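Local atomic coordinates of positive phenol-degradative gene regulator (Ralstonia sp. E2, PDB entry 5FRX), a protein that probably activates transcription of phenol-degradation genes as an ATP- and DNA-binding regulator, and here carries p-nitrophenol and zinc in its N-terminal sensory part. Residues I170-L175 and C185-K190. Residues are numbered along the deposited sequence; the frame is centred on the assembly and turned at random.
With ZN (zinc ion), chain C; NPO (p-nitrophenol), chain D.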
ATOM      1  N   ILE A 170     -20.549   1.714 -12.481  1.00 48.92           N
ATOM      2  CA  ILE A 170     -21.321   1.972 -11.273  1.00 50.62           C
ATOM      3  C   ILE A 170     -20.561   2.917 -10.350  1.00 52.54           C
ATOM      4  O   ILE A 170     -19.612   2.509  -9.675  1.00 49.57           O
ATOM      5  CB  ILE A 170     -21.640   0.672 -10.522  1.00 49.80           C
ATOM      6  CG1 ILE A 170     -22.388  -0.293 -11.449  1.00 54.98           C
ATOM      7  CG2 ILE A 170     -22.452   0.963  -9.277  1.00 48.82           C
ATOM      8  CD1 ILE A 170     -23.472   0.382 -12.277  1.00 51.18           C
ATOM      9  N   LEU A 171     -20.959   4.186 -10.325  1.00 54.36           N
ATOM     10  CA  LEU A 171     -20.280   5.151  -9.461  1.00 48.34           C
ATOM     11  C   LEU A 171     -20.828   5.087  -8.043  1.00 50.29           C
ATOM     12  O   LEU A 171     -22.022   4.878  -7.845  1.00 50.75           O
ATOM     13  CB  LEU A 171     -20.427   6.571  -9.998  1.00 48.85           C
ATOM     14  CG  LEU A 171     -19.966   6.892 -11.414  1.00 53.17           C
ATOM     15  CD1 LEU A 171     -20.220   8.361 -11.698  1.00 56.02           C
ATOM     16  CD2 LEU A 171     -18.503   6.555 -11.614  1.00 52.36           C
ATOM     17  N   TYR A 172     -19.951   5.263  -7.057  1.00 53.22           N
ATOM     18  CA  TYR A 172     -20.370   5.427  -5.666  1.00 50.28           C
ATOM     19  C   TYR A 172     -20.055   6.820  -5.139  1.00 50.48           C
ATOM     20  O   TYR A 172     -19.110   7.462  -5.590  1.00 50.60           O
ATOM     21  CB  TYR A 172     -19.684   4.422  -4.749  1.00 49.51           C
ATOM     22  CG  TYR A 172     -20.063   2.970  -4.894  1.00 45.79           C
ATOM     23  CD1 TYR A 172     -19.718   2.242  -6.029  1.00 44.86           C
ATOM     24  CD2 TYR A 172     -20.712   2.312  -3.871  1.00 43.79           C
ATOM     25  CE1 TYR A 172     -20.035   0.915  -6.142  1.00 40.82           C
ATOM     26  CE2 TYR A 172     -21.037   0.988  -3.976  1.00 45.24           C
ATOM     27  CZ  TYR A 172     -20.690   0.290  -5.110  1.00 44.46           C
ATOM     28  OH  TYR A 172     -21.006  -1.044  -5.193  1.00 44.96           O
ATOM     29  N   ARG A 173     -20.849   7.267  -4.172  1.00 53.04           N
ATOM     30  CA  ARG A 173     -20.529   8.448  -3.392  1.00 48.55           C
ATOM     31  C   ARG A 173     -20.701   8.136  -1.923  1.00 51.10           C
ATOM     32  O   ARG A 173     -21.595   7.369  -1.546  1.00 49.36           O
ATOM     33  CB  ARG A 173     -21.413   9.621  -3.772  1.00 56.41           C
ATOM     34  CG  ARG A 173     -21.463   9.895  -5.256  1.00 64.76           C
ATOM     35  CD  ARG A 173     -21.833  11.346  -5.510  1.00 72.46           C
ATOM     36  NE  ARG A 173     -20.720  12.216  -5.151  1.00 80.01           N
ATOM     37  CZ  ARG A 173     -19.915  12.785  -6.039  1.00 77.69           C
ATOM     38  NH1 ARG A 173     -20.117  12.584  -7.338  1.00 69.79           N
ATOM     39  NH2 ARG A 173     -18.918  13.559  -5.622  1.00 75.62           N
ATOM     40  N   GLU A 174     -19.820   8.706  -1.101  1.00 54.63           N
ATOM     41  CA  GLU A 174     -19.969   8.674   0.347  1.00 48.99           C
ATOM     42  C   GLU A 174     -21.060   9.654   0.738  1.00 48.92           C
ATOM     43  O   GLU A 174     -20.980  10.829   0.415  1.00 53.14           O
ATOM     44  CB  GLU A 174     -18.663   9.048   1.059  1.00 49.93           C
ATOM     45  CG  GLU A 174     -17.536   8.045   0.980  1.00 44.60           C
ATOM     46  CD  GLU A 174     -16.417   8.349   1.972  1.00 45.82           C
ATOM     47  OE1 GLU A 174     -16.525   7.959   3.153  1.00 46.38           O
ATOM     48  OE2 GLU A 174     -15.426   8.987   1.562  1.00 46.78           O
ATOM     49  N   LEU A 175     -22.080   9.174   1.428  1.00 51.70           N
ATOM     50  CA  LEU A 175     -23.143  10.050   1.904  1.00 55.93           C
ATOM     51  C   LEU A 175     -22.755  10.694   3.239  1.00 61.03           C
ATOM     52  O   LEU A 175     -23.010  11.879   3.468  1.00 62.82           O
ATOM     53  CB  LEU A 175     -24.449   9.270   2.039  1.00 53.76           C
ATOM     54  CG  LEU A 175     -24.809   8.426   0.808  1.00 57.13           C
ATOM     55  CD1 LEU A 175     -26.270   7.964   0.864  1.00 56.09           C
ATOM     56  CD2 LEU A 175     -24.533   9.189  -0.486  1.00 53.55           C
ATOM     57  N   CYS A 185     -18.734   5.932   7.902  1.00 57.74           N
ATOM     58  CA  CYS A 185     -18.960   6.331   6.518  1.00 59.25           C
ATOM     59  C   CYS A 185     -20.181   5.582   6.021  1.00 53.77           C
ATOM     60  O   CYS A 185     -20.566   4.563   6.585  1.00 59.00           O
ATOM     61  CB  CYS A 185     -17.738   6.039   5.621  1.00 57.05           C
ATOM     62  SG  CYS A 185     -16.137   6.690   6.209  1.00 51.86           S
ATOM     63  N   ARG A 186     -20.789   6.090   4.966  1.00 52.59           N
ATOM     64  CA  ARG A 186     -21.977   5.486   4.399  1.00 49.85           C
ATOM     65  C   ARG A 186     -21.930   5.793   2.919  1.00 49.14           C
ATOM     66  O   ARG A 186     -21.604   6.915   2.537  1.00 45.35           O
ATOM     67  CB  ARG A 186     -23.236   6.046   5.060  1.00 60.33           C
ATOM     68  CG  ARG A 186     -24.551   5.393   4.651  1.00 62.38           C
ATOM     69  CD  ARG A 186     -25.738   6.115   5.325  1.00 74.63           C
ATOM     70  NE  ARG A 186     -25.551   6.224   6.775  1.00 75.44           N
ATOM     71  CZ  ARG A 186     -26.027   7.208   7.533  1.00 75.96           C
ATOM     72  NH1 ARG A 186     -26.733   8.196   6.991  1.00 75.93           N
ATOM     73  NH2 ARG A 186     -25.788   7.206   8.839  1.00 76.55           N
ATOM     74  N   ILE A 187     -22.216   4.796   2.083  1.00 49.89           N
ATOM     75  CA  ILE A 187     -22.055   4.960   0.640  1.00 51.34           C
ATOM     76  C   ILE A 187     -23.229   4.385  -0.138  1.00 47.92           C
ATOM     77  O   ILE A 187     -23.902   3.450   0.305  1.00 45.16           O
ATOM     78  CB  ILE A 187     -20.741   4.297   0.122  1.00 47.13           C
ATOM     79  CG1 ILE A 187     -20.960   2.800  -0.136  1.00 45.47           C
ATOM     80  CG2 ILE A 187     -19.561   4.571   1.096  1.00 43.29           C
ATOM     81  CD1 ILE A 187     -19.658   1.982  -0.328  1.00 48.18           C
ATOM     82  N   LEU A 188     -23.454   4.963  -1.307  1.00 44.75           N
ATOM     83  CA  LEU A 188     -24.505   4.536  -2.204  1.00 53.74           C
ATOM     84  C   LEU A 188     -23.913   4.291  -3.589  1.00 52.25           C
ATOM     85  O   LEU A 188     -23.136   5.110  -4.094  1.00 49.15           O
ATOM     86  CB  LEU A 188     -25.615   5.590  -2.275  1.00 53.13           C
ATOM     87  CG  LEU A 188     -26.377   5.604  -3.604  1.00 54.55           C
ATOM     88  CD1 LEU A 188     -27.246   4.356  -3.719  1.00 54.66           C
ATOM     89  CD2 LEU A 188     -27.206   6.878  -3.771  1.00 47.77           C
ATOM     90  N   GLY A 189     -24.279   3.166  -4.195  1.00 53.08           N
ATOM     91  CA  GLY A 189     -23.782   2.812  -5.514  1.00 48.66           C
ATOM     92  C   GLY A 189     -24.895   2.578  -6.514  1.00 53.21           C
ATOM     93  O   GLY A 189     -25.871   1.874  -6.231  1.00 53.00           O
ATOM     94  N   LYS A 190     -24.750   3.163  -7.698  1.00 52.10           N
ATOM     95  CA  LYS A 190     -25.754   3.011  -8.727  1.00 53.43           C
ATOM     96  C   LYS A 190     -25.186   3.426 -10.080  1.00 56.94           C
ATOM     97  O   LYS A 190     -24.153   4.100 -10.139  1.00 56.69           O
ATOM     98  CB  LYS A 190     -26.999   3.823  -8.371  1.00 51.80           C
ATOM     99  CG  LYS A 190     -26.779   5.309  -8.324  1.00 52.62           C
ATOM    100  CD  LYS A 190     -28.035   6.026  -7.878  1.00 54.54           C
ATOM    101  CE  LYS A 190     -27.807   7.526  -7.739  1.00 57.98           C
ATOM    102  NZ  LYS A 190     -28.944   8.213  -7.044  1.00 61.83           N
TER
HETATM  103 ZN    ZN C1209     -15.336   8.026   4.692  1.00 48.78          ZN
HETATM  104  C1  NPO D1210     -18.425  -2.791  -2.641  1.00 44.71           C
HETATM  105  C2  NPO D1210     -19.009  -1.937  -1.732  1.00 38.78           C
HETATM  106  C3  NPO D1210     -18.275  -1.466  -0.669  1.00 47.02           C
HETATM  107  C4  NPO D1210     -16.953  -1.848  -0.512  1.00 43.43           C
HETATM  108  C5  NPO D1210     -16.360  -2.710  -1.416  1.00 43.09           C
HETATM  109  C6  NPO D1210     -17.098  -3.176  -2.496  1.00 42.52           C
HETATM  110  OH  NPO D1210     -16.231  -1.360   0.577  1.00 40.54           O
HETATM  111  N1  NPO D1210     -19.200  -3.252  -3.747  1.00 51.19           N
HETATM  112  O2  NPO D1210     -18.552  -3.776  -4.827  1.00 45.65           O
HETATM  113  O3  NPO D1210     -20.427  -3.132  -3.762  1.00 49.88           O
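Tyr172 lays its ring over Gly189 of the antiparallel partner strand, the two forming a non-hydrogen-bonded pair. Tyr172 CB starts 3.6 Å from Leu188 O. A chi1 of -69° turns the ring away from its own carbonyl carbon, and CG comes equally near Leu188 O and Gly189 CA. CD2 and CE2 lie closest to Gly189 CA, which sits over one face, offset toward the rim, in a CH-pi contact 3.6 Å from the centroid of the Tyr172 ring. Tyr172 CD2 also meets Ile187 CD1 at 3.7 Å. CZ approaches the ligand, and Tyr172 OH lies 2.6 Å from p-nitrophenol O3, a weak hydrogen bond at most; it is also hydrogen-bonded with Thr162 OG1. Ile187 CD1, on the same face, packs against ligand C3. Arg173 and Leu188 exchange paired backbone hydrogen bonds, with Leu188 N to Arg173 O at 3.0 Å. Farther along, zinc is bound by Glu174 OE1 at 1.9 Å and Cys185 SG at 2.2 Å; Cys151 and Cys177, the latter in the connecting loop, complete the site, which ties the strands together where that loop leaves them. In this V4R-domain hairpin, 185-191 runs between 170-176 and 123-131 of a four-stranded antiparallel sheet, while helix 152-166 packs against Tyr172, Glu174 and Ile187.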